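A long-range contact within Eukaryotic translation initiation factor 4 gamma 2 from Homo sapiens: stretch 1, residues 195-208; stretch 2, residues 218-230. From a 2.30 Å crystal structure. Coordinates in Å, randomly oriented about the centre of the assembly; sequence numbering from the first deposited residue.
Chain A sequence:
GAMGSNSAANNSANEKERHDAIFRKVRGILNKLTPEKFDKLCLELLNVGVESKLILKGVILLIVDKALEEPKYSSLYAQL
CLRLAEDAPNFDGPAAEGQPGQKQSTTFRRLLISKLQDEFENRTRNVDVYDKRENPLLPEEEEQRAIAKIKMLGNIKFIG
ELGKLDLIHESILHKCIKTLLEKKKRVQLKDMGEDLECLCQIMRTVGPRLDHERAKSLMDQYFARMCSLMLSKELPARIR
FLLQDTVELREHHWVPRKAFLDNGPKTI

Stretch 1 195-208: DLECLCQIMRTVGP
Stretch 2 (218-230) LMDQYFARMCSLM

At the centre of this contact lies Met203, whose CA-to-CB bond points toward the second stretch and which loses more surface to it than any other residue of the first. Its side chain leaves the well for chi1 (-144°), takes p at chi2 (64°) and bends again at chi3 (-107°), so that the thioether reaches two partners one helical turn apart. Met203 CE stands 3.4 Å from Met219 CE, a methyl-to-methyl contact at close range, while Met203 CG lies 3.5 Å from Phe223 CZ. Methionine suits such a place because its unbranched, flexible chain can fit an irregular gap between helices. The sulfur joins in as well: Met203 SD is 4.8 Å from the centroid of the Phe223 ring and 64° off the ring normal, an oblique approach.

Met219 meets this chain with its own CA-to-CB bond pointing toward the first stretch and every chi in m (-63°, -66°, -89°). Phe223 starts out sideways, but with chi1 at -78° (m) and chi2 at 75° the end of its ring comes nearer, bringing CZ to Met203. A flat, rigid ring gives reach and apolar surface without a polar group to satisfy.

Apart from Leu229, the contacting residues sit on helices. Residues 195-208 are helical throughout, within a helix that extends beyond both ends of the stretch; the second helix begins before Leu218 and runs to Cys227. Bonds from N to the O four residues earlier recur along each helix, as in Met203 N to Leu199 O at 2.8 Å and Phe223 N to Met219 O at 3.0 Å, while Gly207 N to Met203 O at 2.8 Å is weak. The axes approach to 13.1 Å, and their N-to-C directions differ by 139°, with a signed crossing angle of -139°, so the chains run roughly opposite ways. The CA register reflects this: Gly207 pairs with Met219 at 9.0 Å between CA atoms, Met203 with Phe223 at 10.3 Å, and Leu196 with Met226 at 9.2 Å. Such spacing leaves long side chains to bridge the gap.

Toward the start of the first stretch, Leu199 (t, p), its CA-to-CB bond directed toward the second stretch, places CD2 4.3 Å from CG of Met226, whose m, t, p chain begins sideways and ends nearer. Leu196 (m, t) then sets CD2 4.4 Å from CD1 of Leu229 (m, t). The branched leucine ends fill buried space at these looser contacts. Ser228 is the first residue to leave helical phi/psi, at -86°/24°, followed by Leu229 at -138°/-19°.

At the other end, the carbonyl O of Gly207 lies 3.8 Å from Met219 CE. Gly207 has phi/psi of -40°/-55°, and a CB modelled on it would fall 2.1 Å from Met203 O. The helix kinks at Pro208, whose ring nitrogen carries no hydrogen to bond to the preceding turn.

No hydrogen bond crosses between the stretches. Two short polar side chains bond to backbone carbonyls within their own stretches: Thr205 OG1 donates to Gln201 O at 2.9 Å, and Ser228 OG, just past the helix, donates to Arg225 O at 3.0 Å.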

# COMPACT_ATOMS: atom_id res chain seq x y z
N ASP A 195 1.98 -6.81 -13.79
CA ASP A 195 0.97 -5.81 -13.48
C ASP A 195 -0.34 -6.53 -13.18
O ASP A 195 -1.03 -6.22 -12.20
CB ASP A 195 0.80 -4.85 -14.66
CG ASP A 195 1.50 -3.53 -14.44
OD1 ASP A 195 2.54 -3.50 -13.74
OD2 ASP A 195 1.03 -2.51 -14.99
N LEU A 196 -0.67 -7.51 -14.01
CA LEU A 196 -1.89 -8.29 -13.84
C LEU A 196 -1.78 -9.23 -12.64
O LEU A 196 -2.78 -9.54 -12.00
CB LEU A 196 -2.20 -9.08 -15.11
CG LEU A 196 -2.81 -8.25 -16.24
CD1 LEU A 196 -2.95 -9.09 -17.51
CD2 LEU A 196 -4.17 -7.75 -15.79
N GLU A 197 -0.57 -9.68 -12.34
CA GLU A 197 -0.36 -10.58 -11.21
C GLU A 197 -0.60 -9.82 -9.90
O GLU A 197 -1.11 -10.38 -8.94
CB GLU A 197 1.05 -11.16 -11.23
CG GLU A 197 1.24 -12.38 -10.33
CD GLU A 197 2.69 -12.81 -10.20
OE1 GLU A 197 3.43 -12.72 -11.21
OE2 GLU A 197 3.09 -13.25 -9.10
N CYS A 198 -0.20 -8.55 -9.88
CA CYS A 198 -0.37 -7.71 -8.70
C CYS A 198 -1.87 -7.50 -8.48
O CYS A 198 -2.36 -7.60 -7.36
CB CYS A 198 0.33 -6.37 -8.93
SG CYS A 198 0.35 -5.21 -7.53
N LEU A 199 -2.59 -7.22 -9.57
CA LEU A 199 -4.03 -7.00 -9.51
C LEU A 199 -4.75 -8.16 -8.85
O LEU A 199 -5.62 -7.96 -8.00
CB LEU A 199 -4.60 -6.79 -10.92
CG LEU A 199 -6.13 -6.78 -11.02
CD1 LEU A 199 -6.69 -5.58 -10.26
CD2 LEU A 199 -6.54 -6.73 -12.48
N CYS A 200 -4.39 -9.39 -9.22
CA CYS A 200 -5.03 -10.55 -8.62
C CYS A 200 -4.71 -10.63 -7.13
O CYS A 200 -5.53 -11.09 -6.34
CB CYS A 200 -4.61 -11.83 -9.34
SG CYS A 200 -5.30 -11.96 -11.02
N GLN A 201 -3.52 -10.17 -6.75
CA GLN A 201 -3.11 -10.18 -5.35
C GLN A 201 -4.04 -9.25 -4.58
O GLN A 201 -4.67 -9.65 -3.60
CB GLN A 201 -1.67 -9.69 -5.21
CG GLN A 201 -1.17 -9.70 -3.78
CD GLN A 201 -1.10 -11.11 -3.22
OE1 GLN A 201 -0.24 -11.90 -3.60
NE2 GLN A 201 -2.01 -11.43 -2.30
N ILE A 202 -4.11 -8.00 -5.03
CA ILE A 202 -4.97 -6.98 -4.43
C ILE A 202 -6.41 -7.47 -4.36
O ILE A 202 -7.07 -7.37 -3.32
CB ILE A 202 -4.94 -5.66 -5.25
CG1 ILE A 202 -3.74 -4.82 -4.83
CG2 ILE A 202 -6.24 -4.89 -5.06
CD1 ILE A 202 -3.78 -4.39 -3.37
N MET A 203 -6.90 -7.99 -5.48
CA MET A 203 -8.26 -8.49 -5.56
C MET A 203 -8.57 -9.57 -4.51
O MET A 203 -9.66 -9.57 -3.93
CB MET A 203 -8.52 -9.03 -6.98
CG MET A 203 -9.92 -8.78 -7.50
SD MET A 203 -10.35 -7.04 -7.73
CE MET A 203 -11.43 -6.82 -6.41
N ARG A 204 -7.63 -10.47 -4.25
CA ARG A 204 -7.85 -11.52 -3.24
C ARG A 204 -7.75 -10.98 -1.82
O ARG A 204 -8.33 -11.54 -0.90
CB ARG A 204 -6.84 -12.67 -3.39
CG ARG A 204 -6.93 -13.44 -4.69
CD ARG A 204 -6.03 -14.67 -4.67
NE ARG A 204 -6.59 -15.76 -3.89
CZ ARG A 204 -7.57 -16.56 -4.31
NH1 ARG A 204 -8.09 -16.40 -5.52
NH2 ARG A 204 -8.03 -17.53 -3.53
N THR A 205 -7.03 -9.87 -1.67
CA THR A 205 -6.82 -9.23 -0.37
C THR A 205 -7.94 -8.26 0.03
O THR A 205 -8.43 -8.29 1.16
CB THR A 205 -5.49 -8.43 -0.35
OG1 THR A 205 -4.39 -9.29 -0.70
CG2 THR A 205 -5.24 -7.85 1.03
N VAL A 206 -8.33 -7.40 -0.91
CA VAL A 206 -9.35 -6.38 -0.65
C VAL A 206 -10.69 -6.56 -1.38
O VAL A 206 -11.70 -5.99 -0.98
CB VAL A 206 -8.76 -4.99 -1.01
CG1 VAL A 206 -9.84 -3.98 -1.24
CG2 VAL A 206 -7.85 -4.53 0.11
N GLY A 207 -10.69 -7.37 -2.44
CA GLY A 207 -11.89 -7.59 -3.22
C GLY A 207 -13.21 -7.74 -2.48
O GLY A 207 -14.17 -7.02 -2.78
N PRO A 208 -13.31 -8.66 -1.51
CA PRO A 208 -14.54 -8.87 -0.75
C PRO A 208 -15.12 -7.63 -0.05
O PRO A 208 -16.32 -7.40 -0.10
CB PRO A 208 -14.15 -9.97 0.24
CG PRO A 208 -13.11 -10.73 -0.49
CD PRO A 208 -12.28 -9.63 -1.11
N LEU A 218 -19.01 -0.55 -10.85
CA LEU A 218 -17.56 -0.47 -11.02
C LEU A 218 -16.88 -1.84 -11.04
O LEU A 218 -16.08 -2.13 -11.92
CB LEU A 218 -16.96 0.35 -9.88
CG LEU A 218 -16.55 1.80 -10.10
CD1 LEU A 218 -15.93 2.31 -8.80
CD2 LEU A 218 -15.54 1.89 -11.26
N MET A 219 -17.20 -2.67 -10.05
CA MET A 219 -16.60 -4.00 -9.97
C MET A 219 -16.97 -4.87 -11.17
O MET A 219 -16.12 -5.58 -11.71
CB MET A 219 -17.02 -4.69 -8.67
CG MET A 219 -16.54 -3.99 -7.40
SD MET A 219 -14.75 -3.99 -7.19
CE MET A 219 -14.54 -5.50 -6.29
N ASP A 220 -18.24 -4.81 -11.58
CA ASP A 220 -18.69 -5.58 -12.73
C ASP A 220 -17.83 -5.20 -13.93
O ASP A 220 -17.40 -6.06 -14.71
CB ASP A 220 -20.16 -5.27 -13.06
CG ASP A 220 -21.13 -6.15 -12.31
OD1 ASP A 220 -20.68 -6.98 -11.48
OD2 ASP A 220 -22.34 -6.00 -12.55
N GLN A 221 -17.58 -3.90 -14.05
CA GLN A 221 -16.77 -3.37 -15.13
C GLN A 221 -15.34 -3.93 -15.09
O GLN A 221 -14.77 -4.28 -16.13
CB GLN A 221 -16.75 -1.84 -15.03
CG GLN A 221 -16.49 -1.13 -16.33
CD GLN A 221 -16.50 0.38 -16.16
OE1 GLN A 221 -17.33 0.93 -15.41
NE2 GLN A 221 -15.60 1.07 -16.85
N TYR A 222 -14.75 -4.01 -13.89
CA TYR A 222 -13.39 -4.52 -13.72
C TYR A 222 -13.28 -5.98 -14.17
O TYR A 222 -12.38 -6.34 -14.94
CB TYR A 222 -12.97 -4.47 -12.25
CG TYR A 222 -12.79 -3.10 -11.62
CD1 TYR A 222 -12.96 -2.94 -10.25
CD2 TYR A 222 -12.44 -1.98 -12.38
CE1 TYR A 222 -12.79 -1.70 -9.64
CE2 TYR A 222 -12.26 -0.73 -11.78
CZ TYR A 222 -12.44 -0.60 -10.40
OH TYR A 222 -12.27 0.62 -9.78
N PHE A 223 -14.18 -6.82 -13.67
CA PHE A 223 -14.15 -8.23 -14.00
C PHE A 223 -14.54 -8.59 -15.44
O PHE A 223 -14.24 -9.69 -15.91
CB PHE A 223 -14.97 -9.03 -12.99
CG PHE A 223 -14.26 -9.25 -11.68
CD1 PHE A 223 -14.14 -8.21 -10.76
CD2 PHE A 223 -13.66 -10.47 -11.40
CE1 PHE A 223 -13.42 -8.38 -9.57
CE2 PHE A 223 -12.94 -10.66 -10.22
CZ PHE A 223 -12.82 -9.61 -9.30
N ALA A 224 -15.20 -7.68 -16.14
CA ALA A 224 -15.54 -7.93 -17.53
C ALA A 224 -14.20 -7.83 -18.24
O ALA A 224 -13.78 -8.72 -18.98
CB ALA A 224 -16.49 -6.87 -18.05
N ARG A 225 -13.51 -6.72 -17.98
CA ARG A 225 -12.21 -6.45 -18.54
C ARG A 225 -11.25 -7.62 -18.27
O ARG A 225 -10.44 -7.96 -19.13
CB ARG A 225 -11.67 -5.15 -17.93
CG ARG A 225 -10.21 -4.85 -18.15
CD ARG A 225 -9.88 -4.57 -19.60
NE ARG A 225 -8.51 -4.08 -19.72
CZ ARG A 225 -7.87 -3.90 -20.87
NH1 ARG A 225 -8.48 -4.18 -22.02
NH2 ARG A 225 -6.63 -3.44 -20.87
N MET A 226 -11.37 -8.23 -17.10
CA MET A 226 -10.52 -9.36 -16.71
C MET A 226 -10.82 -10.64 -17.50
O MET A 226 -9.91 -11.39 -17.84
CB MET A 226 -10.66 -9.65 -15.21
CG MET A 226 -9.90 -8.68 -14.30
SD MET A 226 -10.41 -8.73 -12.56
CE MET A 226 -9.55 -10.18 -11.93
N CYS A 227 -12.11 -10.88 -17.77
CA CYS A 227 -12.53 -12.06 -18.52
C CYS A 227 -12.05 -12.00 -19.96
O CYS A 227 -11.76 -13.03 -20.57
CB CYS A 227 -14.06 -12.20 -18.51
SG CYS A 227 -14.76 -12.86 -16.98
N SER A 228 -11.98 -10.79 -20.52
CA SER A 228 -11.55 -10.62 -21.90
C SER A 228 -10.03 -10.52 -22.03
O SER A 228 -9.53 -9.95 -23.00
CB SER A 228 -12.19 -9.36 -22.50
OG SER A 228 -11.76 -8.19 -21.82
N LEU A 229 -9.31 -11.08 -21.06
CA LEU A 229 -7.85 -11.06 -21.06
C LEU A 229 -7.29 -12.41 -20.62
O LEU A 229 -6.13 -12.73 -20.87
CB LEU A 229 -7.30 -9.98 -20.12
CG LEU A 229 -7.55 -8.49 -20.39
CD1 LEU A 229 -6.91 -7.67 -19.28
CD2 LEU A 229 -6.97 -8.10 -21.74
N MET A 230 -8.12 -13.21 -19.95
CA MET A 230 -7.68 -14.52 -19.48
C MET A 230 -7.60 -15.54 -20.60
O MET A 230 -7.16 -16.67 -20.39
CB MET A 230 -8.59 -15.04 -18.37
CG MET A 230 -10.06 -15.09 -18.73
SD MET A 230 -11.02 -15.83 -17.40
CE MET A 230 -11.55 -17.36 -18.19